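Local structure of guanine nucleotide exchange factor p115rhogef (1IAP) at residues M19-H24 / E114-K119. The protein is a Rho guanine nucleotide exchange factor, represented here by its N-terminal RGS-like (rgRGS) domain, which probably binds activated heterotrimeric G protein alpha subunits. Numbering follows the deposited sequence.
Sequences MALLQH and EDFRSK
Phe116 of helix 106-121 turns the edge of its ring toward the imidazole face of His24 on helix 15-28, a T-shaped pair with centroids 5.3 Å apart and planes at 86°. Its CD1 lies 3.6 Å from His24 CB, while Leu21 CD1 packs 3.8 Å from Phe116 CG and the ring tip, CZ, reaches Ala20 CB. A chi1 of -180° sets His24 CG anti to the backbone N; the axes of segments 19-24 and 114-119 approach to 10.6 Å and cross at 102°. Between the two helices His24 NE2 donates to Asp115 OD1 at 2.9 Å. The acceptor lies nearly in the imidazole plane but is met on the anti side of the carboxylate. The syn lone pair of the same oxygen takes Lys119 NZ at 3.3 Å, in a salt bridge one helical turn along. Phe5 and Thr125 also touch Phe116. An alanine in place of His24 would probably leave Asp115 OD1 without its imidazole donor and open a gap where the imidazole face met Phe116 CD1. The contact thus joins two helices of the all-helical RGS-like fold by apolar packing round Phe116 flanked by a His-carboxylate hydrogen bond, where the shared carboxylate would tend to offset positive charge on Lys119 and on any protonated imidazole.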
loop_
_atom_site.group_PDB
_atom_site.type_symbol
_atom_site.label_atom_id
_atom_site.label_comp_id
_atom_site.label_asym_id
_atom_site.label_seq_id
_atom_site.Cartn_x
_atom_site.Cartn_y
_atom_site.Cartn_z
ATOM N N MET A 19 6.044 -6.395 -0.776
ATOM C CA MET A 19 5.355 -7.272 -1.725
ATOM C C MET A 19 4.859 -8.559 -1.051
ATOM O O MET A 19 3.772 -9.038 -1.360
ATOM C CB MET A 19 6.250 -7.633 -2.919
ATOM C CG MET A 19 6.299 -6.579 -4.028
ATOM S SD MET A 19 4.648 -6.110 -4.628
ATOM C CE MET A 19 3.939 -7.709 -5.020
ATOM N N ALA A 20 5.670 -9.137 -0.166
ATOM C CA ALA A 20 5.284 -10.362 0.534
ATOM C C ALA A 20 4.068 -10.066 1.408
ATOM O O ALA A 20 3.093 -10.820 1.414
ATOM C CB ALA A 20 6.455 -10.886 1.393
ATOM N N LEU A 21 4.116 -8.937 2.108
ATOM C CA LEU A 21 3.021 -8.517 2.976
ATOM C C LEU A 21 1.762 -8.287 2.146
ATOM O O LEU A 21 0.677 -8.722 2.525
ATOM C CB LEU A 21 3.396 -7.232 3.723
ATOM C CG LEU A 21 2.298 -6.534 4.527
ATOM C CD1 LEU A 21 1.832 -7.428 5.673
ATOM C CD2 LEU A 21 2.822 -5.205 5.064
ATOM N N LEU A 22 1.920 -7.608 1.009
ATOM C CA LEU A 22 0.807 -7.316 0.120
ATOM C C LEU A 22 0.142 -8.590 -0.373
ATOM O O LEU A 22 -1.083 -8.682 -0.377
ATOM C CB LEU A 22 1.275 -6.479 -1.081
ATOM C CG LEU A 22 0.982 -4.975 -1.189
ATOM C CD1 LEU A 22 0.129 -4.455 -0.048
ATOM C CD2 LEU A 22 2.276 -4.206 -1.284
ATOM N N GLN A 23 0.941 -9.565 -0.806
ATOM C CA GLN A 23 0.375 -10.821 -1.289
ATOM C C GLN A 23 -0.413 -11.511 -0.188
ATOM O O GLN A 23 -1.488 -12.053 -0.435
ATOM C CB GLN A 23 1.452 -11.762 -1.830
ATOM C CG GLN A 23 0.869 -13.099 -2.294
ATOM C CD GLN A 23 1.859 -13.961 -3.033
ATOM O OE1 GLN A 23 1.857 -15.188 -2.900
ATOM N NE2 GLN A 23 2.698 -13.331 -3.841
ATOM N N HIS A 24 0.122 -11.474 1.028
ATOM C CA HIS A 24 -0.539 -12.081 2.179
ATOM C C HIS A 24 -1.898 -11.407 2.393
ATOM O O HIS A 24 -2.935 -12.061 2.346
ATOM C CB HIS A 24 0.336 -11.916 3.428
ATOM C CG HIS A 24 -0.254 -12.512 4.670
ATOM N ND1 HIS A 24 -0.363 -13.871 4.866
ATOM C CD2 HIS A 24 -0.749 -11.931 5.789
ATOM C CE1 HIS A 24 -0.898 -14.103 6.052
ATOM N NE2 HIS A 24 -1.141 -12.942 6.633
ATOM N N GLU A 114 0.358 -7.747 12.403
ATOM C CA GLU A 114 0.478 -8.693 13.509
ATOM C C GLU A 114 0.283 -10.107 12.974
ATOM O O GLU A 114 1.098 -10.991 13.236
ATOM C CB GLU A 114 -0.580 -8.387 14.572
ATOM C CG GLU A 114 -0.625 -9.354 15.748
ATOM C CD GLU A 114 -1.735 -9.021 16.744
ATOM O OE1 GLU A 114 -2.407 -7.975 16.585
ATOM O OE2 GLU A 114 -1.938 -9.813 17.692
ATOM N N ASP A 115 -0.783 -10.303 12.197
ATOM C CA ASP A 115 -1.085 -11.607 11.621
ATOM C C ASP A 115 0.045 -12.084 10.717
ATOM O O ASP A 115 0.410 -13.255 10.742
ATOM C CB ASP A 115 -2.398 -11.577 10.836
ATOM C CG ASP A 115 -2.801 -12.952 10.329
ATOM O OD1 ASP A 115 -2.678 -13.206 9.109
ATOM O OD2 ASP A 115 -3.217 -13.792 11.157
ATOM N N PHE A 116 0.596 -11.176 9.918
ATOM C CA PHE A 116 1.695 -11.530 9.034
ATOM C C PHE A 116 2.897 -12.022 9.849
ATOM O O PHE A 116 3.483 -13.058 9.536
ATOM C CB PHE A 116 2.121 -10.338 8.163
ATOM C CG PHE A 116 3.214 -10.678 7.179
ATOM C CD1 PHE A 116 2.899 -11.097 5.889
ATOM C CD2 PHE A 116 4.553 -10.648 7.568
ATOM C CE1 PHE A 116 3.908 -11.490 4.987
ATOM C CE2 PHE A 116 5.568 -11.036 6.682
ATOM C CZ PHE A 116 5.242 -11.461 5.387
ATOM N N ARG A 117 3.255 -11.284 10.895
ATOM C CA ARG A 117 4.394 -11.666 11.733
ATOM C C ARG A 117 4.230 -13.043 12.373
ATOM O O ARG A 117 5.180 -13.828 12.420
ATOM C CB ARG A 117 4.655 -10.615 12.809
ATOM C CG ARG A 117 5.098 -9.278 12.263
ATOM C CD ARG A 117 5.663 -8.391 13.363
ATOM N NE ARG A 117 4.691 -8.114 14.417
ATOM C CZ ARG A 117 3.895 -7.049 14.448
ATOM N NH1 ARG A 117 3.943 -6.141 13.478
ATOM N NH2 ARG A 117 3.050 -6.887 15.455
ATOM N N SER A 118 3.022 -13.340 12.852
ATOM C CA SER A 118 2.749 -14.632 13.479
ATOM C C SER A 118 2.816 -15.767 12.462
ATOM O O SER A 118 3.467 -16.783 12.701
ATOM C CB SER A 118 1.380 -14.627 14.160
ATOM O OG SER A 118 1.381 -13.755 15.273
ATOM N N LYS A 119 2.163 -15.574 11.319
ATOM C CA LYS A 119 2.148 -16.583 10.264
ATOM C C LYS A 119 3.556 -16.819 9.717
ATOM O O LYS A 119 3.920 -17.948 9.392
ATOM C CB LYS A 119 1.211 -16.158 9.130
ATOM C CG LYS A 119 -0.250 -15.998 9.531
ATOM C CD LYS A 119 -0.938 -17.337 9.764
ATOM C CE LYS A 119 -2.418 -17.152 10.089
ATOM N NZ LYS A 119 -3.152 -16.437 9.003
#